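Side-chain contacts in hypothetical protein BACOVA_04980 (PDB 3UFI), which probably serves as a fimbrillin-like subunit of a bacterial pilus and takes part in cell adhesion: residues A[21-26]-A[35-40]; A[125-128]-A[134-137]; A[140-145]-A[149-154]. All coordinates share one frame; numbering follows the deposited sequence.

The three contacts follow one another along the chain, and in each of them the segments meet mainly through apolar atoms. Contacts 1 and 2 have centres about 16 Å apart and come no closer than about 6 Å between nearest atoms, yet His157 joins them: its NE2 is hydrogen-bonded to Glu23 OE1 of contact 1 and its ND1 to Asp136 OD1 of contact 2. Contact 3, centred about 18 Å from contact 1, meets it where Asn22 ND2 lies 2.9 Å from Asp154 OD2, a probable hydrogen bond in one of two Asp154 conformers, between neighbouring strands 16-25 and 150-156. Contacts 2 and 3 are about 26 Å apart between centres, although their segments adjoin in sequence.

Contact 1 of 3, residues A[21-26]-A[35-40]; sequences INEVVN and GAAWGS
Ile21 sets its CG1 beside the backbone N and opposite the carbonyl carbon (chi1 -56°), and a nearly extended second torsion (chi2 167°) carries CD1 outward to Trp38. The indole presents a face to this methyl. CD1 stands 3.5 Å from the centroid of the Trp38 six-membered ring and only 5° off its normal, a CH-π contact over the middle of the benzo ring. CG1 lies over the same face nearer the rim, 3.5 Å from Trp38 CZ2, so that two successive carbons of the isoleucine branch cover the indole.

The rotation of the indole is fixed further by NE1, which is hydrogen-bonded to the carbonyl of Gly19, and by edge-to-face packing with Phe76 and Phe155. Leu138 touches both Ile21 and Trp38, drawing strand 138-146 into the same apolar cluster. Beside it, the extended chain of Glu23 reaches along the contact until OE2 lies 3.5 Å from Ala37 CB. This is a van der Waals approach; the other carboxylate oxygen, OE1, is hydrogen-bonded to NE2 of His157.

Strands 16-25 and 30-34 are antiparallel neighbours, with Ile21 paired to Val34 and Glu23 to Arg32 through the backbone. Segment 35-40 is the loop that leaves this pairing, and through Trp38 it packs back against strand 16-25. No hydrogen bond spans the two segments, so their mutual attachment rests on dispersion and the CH-π interaction, while the indole N-H and the carboxylate find their polar partners elsewhere in the chain.

Contact 2 of 3, residues A[125-128]-A[134-137]; sequences ADQT and QIDF
The flat amide of Gln127 receives the methyl tip of Ile135 at a slant, neither squarely over a face nor in the plane. Ile135 CD1 is displaced to one side of that plane and lies 3.6 Å from NE2, with Gln127 OE1 slightly farther from it at 3.9 Å. The polar atoms of the amide are engaged by other residues: OE1 accepts hydrogen bonds from the backbone N of Ile226 and from NE2 of Gln132, two bonds that should restrain the rotation of the group. The second flat group, the carboxylate of Asp126, leaves the touching to its CB, 3.9 Å from Ile135 CD1, and uses OD2 to accept a hydrogen bond from the backbone N of Ser123.

One methyl thus touches two side chains of segment 125-128. Ile135 CG1 sits between its own backbone N and carbonyl carbon (chi1 55°), and a near-extended chi2 points CD1 at the Gln127 amide and Asp126 CB. Gln127 bends at chi2 (-63°), which folds its amide back toward Ile135 although its CB points away; the two side chains cross at about a right angle.

Both segments belong to the long irregular connection between strands 117-118 and 138-146. Beyond Ile135 the backbone makes an inverse gamma turn centred on Asp136, with a weak 3.1 Å hydrogen bond from Phe137 N to Ile135 O, a tight bend of the backbone just before strand 138-146.

Contact 3 of 3, residues A[140-145]-A[149-154]; sequences AQATGV and SPVTFD
The CG2 methyls of Val145 and Val151 meet with 3.8 Å between the two carbons, the side chains inclined to each other. In Val151 the first torsion (chi1 49°) places CG2 opposite the backbone N and so sends it toward the facing segment. The same methyl also lies 3.9 Å from Ala142 CB, so that one methyl touches two side chains of segment 140-145.

Farther along, Phe153 takes over. Its ring meets Ala140 and Ala142 obliquely. Ala142 CB comes within 3.9 Å of Phe153 CE1, while Ala140 CB packs lower on the side chain, 3.6 Å from Phe153 CB. Ala140 CB also reaches the backbone, 3.4 Å from Asp154 O. The small alanine side chains are consistent with the ring's close approach to strand 138-146, and Leu98 and Ala100 of strand 95-102 and Ile17 of strand 16-25 pack around it.

No direct hydrogen bond joins the segments. Instead, two waters link their backbones: one donates weakly to Gln141 O and accepts from Asp154 N, and the second accepts from Gln141 N and donates to Asp154 O at 2.8 Å. The short strand segments run at 139° to each other, 5.7 Å apart at closest approach, and each strand has its backbone partner elsewhere: 138-146 pairs with 95-102, and 150-156 with 16-25. Gly144, at positive phi, and Val145 together face Phe96 in a G1 β bulge, where the chain turns a corner. The two consecutive strands thus pack face to face through their side chains while each pairs with a different neighbour, consistent with the β-sandwich fold of the transthyretin clan, to which the fimbrillin-like family belongs.

Contact 1 of 3, residues A[21-26]-A[35-40]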
ATOM      1  N   ILE A  21      -9.785   1.124   5.972  1.00 28.22           N
ATOM      2  CA  ILE A  21      -8.697   0.342   5.369  1.00 27.17           C
ATOM      3  C   ILE A  21      -8.868  -1.090   5.844  1.00 30.33           C
ATOM      4  O   ILE A  21      -9.082  -1.289   7.037  1.00 28.65           O
ATOM      5  CB  ILE A  21      -7.273   0.889   5.659  1.00 29.31           C
ATOM      6  CG1 ILE A  21      -7.138   2.361   5.203  1.00 28.61           C
ATOM      7  CG2 ILE A  21      -6.215   0.008   4.953  1.00 28.88           C
ATOM      8  CD1 ILE A  21      -5.857   3.094   5.732  1.00 28.64           C
ATOM      9  N   ASN A  22      -8.806  -2.084   4.933  1.00 29.04           N
ATOM     10  CA  ASN A  22      -8.906  -3.494   5.358  1.00 29.66           C
ATOM     11  C   ASN A  22      -7.543  -3.995   5.739  1.00 34.02           C
ATOM     12  O   ASN A  22      -6.639  -4.048   4.900  1.00 32.98           O
ATOM     13  CB  ASN A  22      -9.522  -4.400   4.290  1.00 30.59           C
ATOM     14  CG  ASN A  22     -10.943  -4.037   3.965  1.00 46.58           C
ATOM     15  OD1 ASN A  22     -11.633  -3.398   4.753  1.00 42.47           O
ATOM     16  ND2 ASN A  22     -11.408  -4.445   2.805  1.00 40.48           N
ATOM     17  N   GLU A  23      -7.376  -4.320   7.017  1.00 31.62           N
ATOM     18  CA  GLU A  23      -6.103  -4.810   7.518  1.00 30.94           C
ATOM     19  C   GLU A  23      -6.263  -5.497   8.852  1.00 35.19           C
ATOM     20  O   GLU A  23      -7.288  -5.364   9.521  1.00 34.44           O
ATOM     21  CB  GLU A  23      -5.054  -3.681   7.617  1.00 31.16           C
ATOM     22  CG  GLU A  23      -5.502  -2.458   8.396  1.00 36.48           C
ATOM     23  CD  GLU A  23      -4.467  -1.353   8.384  1.00 50.89           C
ATOM     24  OE1 GLU A  23      -3.920  -1.049   7.298  1.00 42.54           O
ATOM     25  OE2 GLU A  23      -4.200  -0.790   9.469  1.00 49.11           O
ATOM     26  N   VAL A  24      -5.226  -6.240   9.235  1.00 35.53           N
ATOM     27  CA  VAL A  24      -5.185  -6.948  10.509  1.00 37.08           C
ATOM     28  C   VAL A  24      -4.986  -5.931  11.618  1.00 44.68           C
ATOM     29  O   VAL A  24      -4.067  -5.111  11.589  1.00 42.38           O
ATOM     30  CB  VAL A  24      -4.103  -8.062  10.552  1.00 40.35           C
ATOM     31  CG1 VAL A  24      -4.081  -8.758  11.920  1.00 40.43           C
ATOM     32  CG2 VAL A  24      -4.318  -9.081   9.435  1.00 39.92           C
ATOM     33  N   VAL A  25      -5.898  -5.976  12.573  1.00 47.23           N
ATOM     34  CA  VAL A  25      -5.862  -5.191  13.796  1.00 50.21           C
ATOM     35  C   VAL A  25      -5.215  -6.133  14.825  1.00 59.74           C
ATOM     36  O   VAL A  25      -5.801  -7.174  15.170  1.00 60.06           O
ATOM     37  CB  VAL A  25      -7.273  -4.709  14.189  1.00 55.25           C
ATOM     38  CG1 VAL A  25      -7.193  -3.708  15.331  1.00 55.84           C
ATOM     39  CG2 VAL A  25      -8.000  -4.106  12.991  1.00 54.44           C
ATOM     40  N   ASN A  26      -3.965  -5.833  15.212  1.00 58.36           N
ATOM     41  CA  ASN A  26      -3.161  -6.696  16.083  1.00 60.10           C
ATOM     42  C   ASN A  26      -3.781  -6.899  17.481  1.00 66.72           C
ATOM     43  O   ASN A  26      -3.751  -8.030  17.983  1.00 67.11           O
ATOM     44  CB  ASN A  26      -1.728  -6.167  16.195  1.00 61.45           C
ATOM     45  CG  ASN A  26      -1.045  -5.993  14.854  1.00 81.73           C
ATOM     46  OD1 ASN A  26      -0.880  -6.949  14.081  1.00 74.29           O
ATOM     47  ND2 ASN A  26      -0.655  -4.758  14.537  1.00 74.22           N
ATOM     48  N   GLY A  35     -11.164   2.553  10.158  1.00 35.62           N
ATOM     49  CA  GLY A  35     -11.022   3.945   9.772  1.00 37.27           C
ATOM     50  C   GLY A  35     -10.165   4.746  10.719  1.00 47.13           C
ATOM     51  O   GLY A  35     -10.005   5.946  10.518  1.00 49.07           O
ATOM     52  N   ALA A  36      -9.611   4.108  11.754  1.00 46.14           N
ATOM     53  CA  ALA A  36      -8.825   4.824  12.748  1.00 47.13           C
ATOM     54  C   ALA A  36      -7.314   4.568  12.588  1.00 52.51           C
ATOM     55  O   ALA A  36      -6.546   4.942  13.470  1.00 55.40           O
ATOM     56  CB  ALA A  36      -9.308   4.459  14.152  1.00 48.78           C
ATOM     57  N   ALA A  37      -6.884   4.041  11.421  1.00 46.46           N
ATOM     58  CA  ALA A  37      -5.489   3.732  11.092  1.00 44.51           C
ATOM     59  C   ALA A  37      -4.910   4.633   9.967  1.00 45.46           C
ATOM     60  O   ALA A  37      -3.996   4.206   9.256  1.00 45.71           O
ATOM     61  CB  ALA A  37      -5.385   2.276  10.666  1.00 45.13           C
ATOM     62  N   TRP A  38      -5.454   5.847   9.776  1.00 37.44           N
ATOM     63  CA  TRP A  38      -4.918   6.787   8.786  1.00 34.28           C
ATOM     64  C   TRP A  38      -3.906   7.684   9.475  1.00 39.12           C
ATOM     65  O   TRP A  38      -4.096   8.009  10.650  1.00 39.82           O
ATOM     66  CB  TRP A  38      -6.048   7.675   8.183  1.00 30.55           C
ATOM     67  CG  TRP A  38      -7.024   6.969   7.294  1.00 28.60           C
ATOM     68  CD1 TRP A  38      -8.271   6.537   7.631  1.00 31.49           C
ATOM     69  CD2 TRP A  38      -6.837   6.623   5.914  1.00 26.70           C
ATOM     70  NE1 TRP A  38      -8.873   5.934   6.549  1.00 30.22           N
ATOM     71  CE2 TRP A  38      -8.030   6.009   5.471  1.00 30.21           C
ATOM     72  CE3 TRP A  38      -5.783   6.795   4.997  1.00 26.66           C
ATOM     73  CZ2 TRP A  38      -8.197   5.564   4.156  1.00 28.56           C
ATOM     74  CZ3 TRP A  38      -5.956   6.374   3.685  1.00 27.41           C
ATOM     75  CH2 TRP A  38      -7.143   5.751   3.279  1.00 28.17           C
ATOM     76  N   GLY A  39      -2.895   8.140   8.739  1.00 35.49           N
ATOM     77  CA  GLY A  39      -1.964   9.153   9.224  1.00 35.60           C
ATOM     78  C   GLY A  39      -2.671  10.494   9.130  1.00 42.59           C
ATOM     79  O   GLY A  39      -3.526  10.683   8.252  1.00 41.68           O
ATOM     80  N   SER A  40      -2.322  11.436  10.008  1.00 42.26           N
ATOM     81  CA  SER A  40      -2.952  12.756  10.087  1.00 44.98           C
ATOM     82  C   SER A  40      -2.936  13.606   8.777  1.00 50.62           C
ATOM     83  O   SER A  40      -3.826  14.442   8.590  1.00 52.38           O
ATOM     84  CB  SER A  40      -2.310  13.579  11.199  1.00 52.61           C
ATOM     85  OG  SER A  40      -3.002  14.808  11.359  1.00 70.37           O
TER

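Contact 2 of 3, residues A[125-128]-A[134-137]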
ATOM      1  N   ALA A 125      15.509   1.827   0.559  1.00 30.57           N
ATOM      2  CA  ALA A 125      15.341   3.182   1.093  1.00 31.35           C
ATOM      3  C   ALA A 125      13.843   3.527   1.225  1.00 35.65           C
ATOM      4  O   ALA A 125      13.488   4.368   2.046  1.00 36.46           O
ATOM      5  CB  ALA A 125      16.040   4.200   0.196  1.00 32.40           C
ATOM      6  N   ASP A 126      12.977   2.859   0.427  1.00 30.62           N
ATOM      7  CA  ASP A 126      11.521   3.032   0.496  1.00 30.12           C
ATOM      8  C   ASP A 126      10.902   2.303   1.677  1.00 34.68           C
ATOM      9  O   ASP A 126       9.701   2.436   1.888  1.00 34.77           O
ATOM     10  CB  ASP A 126      10.874   2.473  -0.778  1.00 30.72           C
ATOM     11  CG  ASP A 126      11.095   3.306  -2.009  1.00 38.13           C
ATOM     12  OD1 ASP A 126      10.965   4.547  -1.914  1.00 40.09           O
ATOM     13  OD2 ASP A 126      11.325   2.716  -3.091  1.00 40.75           O
ATOM     14  N   GLN A 127      11.687   1.489   2.412  1.00 31.88           N
ATOM     15  CA  GLN A 127      11.150   0.617   3.453  1.00 30.86           C
ATOM     16  C   GLN A 127      11.297   1.173   4.852  1.00 36.28           C
ATOM     17  O   GLN A 127      10.951   0.484   5.798  1.00 37.67           O
ATOM     18  CB  GLN A 127      11.765  -0.801   3.356  1.00 31.14           C
ATOM     19  CG  GLN A 127      11.730  -1.384   1.938  1.00 26.79           C
ATOM     20  CD  GLN A 127      10.343  -1.599   1.358  1.00 30.12           C
ATOM     21  OE1 GLN A 127       9.331  -1.720   2.057  1.00 29.60           O
ATOM     22  NE2 GLN A 127      10.284  -1.789   0.055  1.00 25.47           N
ATOM     23  N   THR A 128      11.685   2.437   4.995  1.00 33.48           N
ATOM     24  CA  THR A 128      11.776   3.069   6.309  1.00 32.88           C
ATOM     25  C   THR A 128      10.382   3.453   6.795  1.00 37.49           C
ATOM     26  O   THR A 128       9.433   3.463   6.003  1.00 35.73           O
ATOM     27  CB  THR A 128      12.684   4.296   6.251  1.00 36.67           C
ATOM     28  OG1 THR A 128      12.096   5.249   5.366  1.00 40.24           O
ATOM     29  CG2 THR A 128      14.109   3.954   5.809  1.00 31.54           C
ATOM     30  N   GLN A 134       4.548   5.720   1.365  1.00 30.45           N
ATOM     31  CA  GLN A 134       4.468   6.271   0.003  1.00 30.11           C
ATOM     32  C   GLN A 134       4.437   5.182  -1.091  1.00 32.01           C
ATOM     33  O   GLN A 134       4.132   5.488  -2.246  1.00 31.30           O
ATOM     34  CB  GLN A 134       5.603   7.292  -0.279  1.00 32.43           C
ATOM     35  CG  GLN A 134       5.795   8.368   0.801  1.00 45.83           C
ATOM     36  CD  GLN A 134       4.514   8.963   1.347  1.00 63.79           C
ATOM     37  OE1 GLN A 134       3.615   9.390   0.604  1.00 57.69           O
ATOM     38  NE2 GLN A 134       4.421   9.027   2.675  1.00 58.34           N
ATOM     39  N   ILE A 135       4.710   3.927  -0.745  1.00 27.44           N
ATOM     40  CA  ILE A 135       4.609   2.838  -1.724  1.00 26.81           C
ATOM     41  C   ILE A 135       3.494   1.867  -1.311  1.00 31.05           C
ATOM     42  O   ILE A 135       3.301   0.850  -1.968  1.00 31.55           O
ATOM     43  CB  ILE A 135       5.965   2.105  -1.961  1.00 28.62           C
ATOM     44  CG1 ILE A 135       6.581   1.583  -0.626  1.00 26.92           C
ATOM     45  CG2 ILE A 135       6.922   3.026  -2.749  1.00 29.74           C
ATOM     46  CD1 ILE A 135       7.586   0.402  -0.775  1.00 28.24           C
ATOM     47  N   ASP A 136       2.762   2.182  -0.230  1.00 27.57           N
ATOM     48  CA  ASP A 136       1.665   1.348   0.257  1.00 26.31           C
ATOM     49  C   ASP A 136       0.369   1.757  -0.431  1.00 29.92           C
ATOM     50  O   ASP A 136      -0.497   2.374   0.180  1.00 29.91           O
ATOM     51  CB  ASP A 136       1.554   1.462   1.782  1.00 27.51           C
ATOM     52  CG  ASP A 136       0.671   0.427   2.464  1.00 36.46           C
ATOM     53  OD1 ASP A 136       0.222  -0.546   1.773  1.00 36.16           O
ATOM     54  OD2 ASP A 136       0.457   0.555   3.686  1.00 38.80           O
ATOM     55  N   PHE A 137       0.249   1.404  -1.718  1.00 26.50           N
ATOM     56  CA  PHE A 137      -0.869   1.760  -2.573  1.00 25.27           C
ATOM     57  C   PHE A 137      -2.156   1.078  -2.161  1.00 30.34           C
ATOM     58  O   PHE A 137      -2.201  -0.147  -1.974  1.00 29.34           O
ATOM     59  CB  PHE A 137      -0.554   1.474  -4.040  1.00 26.29           C
ATOM     60  CG  PHE A 137       0.578   2.309  -4.589  1.00 28.18           C
ATOM     61  CD1 PHE A 137       0.372   3.638  -4.956  1.00 31.30           C
ATOM     62  CD2 PHE A 137       1.831   1.745  -4.819  1.00 30.47           C
ATOM     63  CE1 PHE A 137       1.408   4.402  -5.491  1.00 32.59           C
ATOM     64  CE2 PHE A 137       2.866   2.507  -5.374  1.00 32.97           C
ATOM     65  CZ  PHE A 137       2.648   3.829  -5.699  1.00 31.42           C
TER

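Contact 3 of 3, residues A[140-145]-A[149-154]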
ATOM      1  N   ALA A 140      -9.967   1.772  -3.682  1.00 24.93           N
ATOM      2  CA  ALA A 140     -11.360   1.536  -3.290  1.00 24.14           C
ATOM      3  C   ALA A 140     -12.276   1.874  -4.439  1.00 29.29           C
ATOM      4  O   ALA A 140     -11.961   2.725  -5.254  1.00 28.62           O
ATOM      5  CB  ALA A 140     -11.726   2.376  -2.072  1.00 24.03           C
ATOM      6  N   GLN A 141     -13.382   1.185  -4.532  1.00 28.92           N
ATOM      7  CA  GLN A 141     -14.415   1.518  -5.499  1.00 30.24           C
ATOM      8  C   GLN A 141     -15.748   1.429  -4.780  1.00 33.80           C
ATOM      9  O   GLN A 141     -16.021   0.430  -4.115  1.00 34.78           O
ATOM     10  CB  GLN A 141     -14.373   0.659  -6.766  1.00 32.08           C
ATOM     11  CG  GLN A 141     -15.529   1.032  -7.698  1.00 42.06           C
ATOM     12  CD  GLN A 141     -15.546   0.256  -8.976  1.00 54.51           C
ATOM     13  OE1 GLN A 141     -16.110  -0.841  -9.057  1.00 52.54           O
ATOM     14  NE2 GLN A 141     -14.963   0.840 -10.006  1.00 43.15           N
ATOM     15  N   ALA A 142     -16.525   2.512  -4.837  1.00 30.24           N
ATOM     16  CA  ALA A 142     -17.855   2.604  -4.223  1.00 29.17           C
ATOM     17  C   ALA A 142     -18.923   2.702  -5.304  1.00 34.74           C
ATOM     18  O   ALA A 142     -18.851   3.569  -6.175  1.00 34.16           O
ATOM     19  CB  ALA A 142     -17.920   3.817  -3.296  1.00 28.56           C
ATOM     20  N   THR A 143     -19.903   1.792  -5.268  1.00 33.06           N
ATOM     21  CA  THR A 143     -21.031   1.791  -6.211  1.00 33.67           C
ATOM     22  C   THR A 143     -22.279   2.276  -5.455  1.00 37.20           C
ATOM     23  O   THR A 143     -22.289   2.252  -4.228  1.00 36.14           O
ATOM     24  CB  THR A 143     -21.228   0.407  -6.828  1.00 40.85           C
ATOM     25  OG1 THR A 143     -21.499  -0.515  -5.772  1.00 40.89           O
ATOM     26  CG2 THR A 143     -20.021  -0.055  -7.641  1.00 39.39           C
ATOM     27  N   GLY A 144     -23.281   2.744  -6.180  1.00 35.45           N
ATOM     28  CA  GLY A 144     -24.533   3.228  -5.598  1.00 35.76           C
ATOM     29  C   GLY A 144     -24.370   4.499  -4.788  1.00 38.23           C
ATOM     30  O   GLY A 144     -25.144   4.746  -3.868  1.00 38.09           O
ATOM     31  N   VAL A 145     -23.360   5.322  -5.134  1.00 32.86           N
ATOM     32  CA  VAL A 145     -23.073   6.595  -4.481  1.00 30.62           C
ATOM     33  C   VAL A 145     -24.167   7.565  -4.898  1.00 35.80           C
ATOM     34  O   VAL A 145     -24.568   7.586  -6.067  1.00 35.07           O
ATOM     35  CB  VAL A 145     -21.646   7.101  -4.826  1.00 32.39           C
ATOM     36  CG1 VAL A 145     -21.370   8.498  -4.262  1.00 32.09           C
ATOM     37  CG2 VAL A 145     -20.589   6.106  -4.369  1.00 30.51           C
ATOM     38  N   SER A 149     -24.527  13.282  -0.286  1.00 33.27           N
ATOM     39  CA  SER A 149     -24.582  12.271   0.748  1.00 32.33           C
ATOM     40  C   SER A 149     -23.195  11.888   1.220  1.00 34.36           C
ATOM     41  O   SER A 149     -22.222  12.046   0.466  1.00 31.78           O
ATOM     42  CB  SER A 149     -25.284  11.021   0.216  1.00 34.01           C
ATOM     43  OG  SER A 149     -26.591  11.304  -0.240  1.00 42.69           O
ATOM     44  N   PRO A 150     -23.097  11.274   2.425  1.00 30.69           N
ATOM     45  CA  PRO A 150     -21.804  10.723   2.843  1.00 29.17           C
ATOM     46  C   PRO A 150     -21.510   9.417   2.089  1.00 33.27           C
ATOM     47  O   PRO A 150     -22.404   8.626   1.811  1.00 35.00           O
ATOM     48  CB  PRO A 150     -21.979  10.471   4.358  1.00 30.54           C
ATOM     49  CG  PRO A 150     -23.399  10.800   4.692  1.00 35.56           C
ATOM     50  CD  PRO A 150     -24.158  10.988   3.421  1.00 31.85           C
ATOM     51  N   VAL A 151     -20.278   9.201   1.745  1.00 30.31           N
ATOM     52  CA  VAL A 151     -19.837   7.948   1.110  1.00 30.00           C
ATOM     53  C   VAL A 151     -18.593   7.479   1.859  1.00 31.21           C
ATOM     54  O   VAL A 151     -17.704   8.290   2.132  1.00 30.55           O
ATOM     55  CB  VAL A 151     -19.605   8.040  -0.439  1.00 33.06           C
ATOM     56  CG1 VAL A 151     -18.738   9.238  -0.815  1.00 31.89           C
ATOM     57  CG2 VAL A 151     -18.998   6.739  -1.006  1.00 32.40           C
ATOM     58  N   THR A 152     -18.527   6.186   2.174  1.00 27.91           N
ATOM     59  CA  THR A 152     -17.346   5.585   2.787  1.00 26.97           C
ATOM     60  C   THR A 152     -16.679   4.641   1.809  1.00 30.55           C
ATOM     61  O   THR A 152     -17.282   3.649   1.401  1.00 30.37           O
ATOM     62  CB  THR A 152     -17.665   4.840   4.090  1.00 29.46           C
ATOM     63  OG1 THR A 152     -18.307   5.743   4.971  1.00 31.30           O
ATOM     64  CG2 THR A 152     -16.373   4.281   4.779  1.00 23.34           C
ATOM     65  N   PHE A 153     -15.424   4.916   1.469  1.00 26.72           N
ATOM     66  CA  PHE A 153     -14.662   4.009   0.635  1.00 26.21           C
ATOM     67  C   PHE A 153     -14.051   2.903   1.485  1.00 30.74           C
ATOM     68  O   PHE A 153     -13.570   3.175   2.594  1.00 30.75           O
ATOM     69  CB  PHE A 153     -13.523   4.758  -0.089  1.00 27.42           C
ATOM     70  CG  PHE A 153     -13.977   5.711  -1.152  1.00 28.68           C
ATOM     71  CD1 PHE A 153     -14.391   5.245  -2.397  1.00 31.22           C
ATOM     72  CD2 PHE A 153     -13.964   7.079  -0.928  1.00 30.97           C
ATOM     73  CE1 PHE A 153     -14.809   6.134  -3.390  1.00 31.72           C
ATOM     74  CE2 PHE A 153     -14.351   7.972  -1.936  1.00 34.00           C
ATOM     75  CZ  PHE A 153     -14.785   7.491  -3.155  1.00 31.95           C
ATOM     76  N   ASP A 154     -14.077   1.665   0.982  1.00 27.24           N
ATOM     77  CA  ASP A 154     -13.422   0.542   1.648  0.50 26.78           C
ATOM     78  C   ASP A 154     -12.129   0.230   0.895  1.00 29.73           C
ATOM     79  O   ASP A 154     -12.157  -0.425  -0.151  1.00 30.44           O
ATOM     80  CB  ASP A 154     -14.318  -0.704   1.762  0.50 29.44           C
ATOM     81  CG  ASP A 154     -13.684  -1.786   2.626  0.50 38.84           C
ATOM     82  OD1 ASP A 154     -12.942  -1.431   3.576  0.50 37.37           O
ATOM     83  OD2 ASP A 154     -13.916  -2.983   2.346  0.50 46.68           O
TER
HETATM   84  O   HOH W   1     -15.596   1.432  -1.374  1.00 30.19           O
HETATM   85  O   HOH W   2     -13.760  -0.961  -2.434  1.00 33.69           O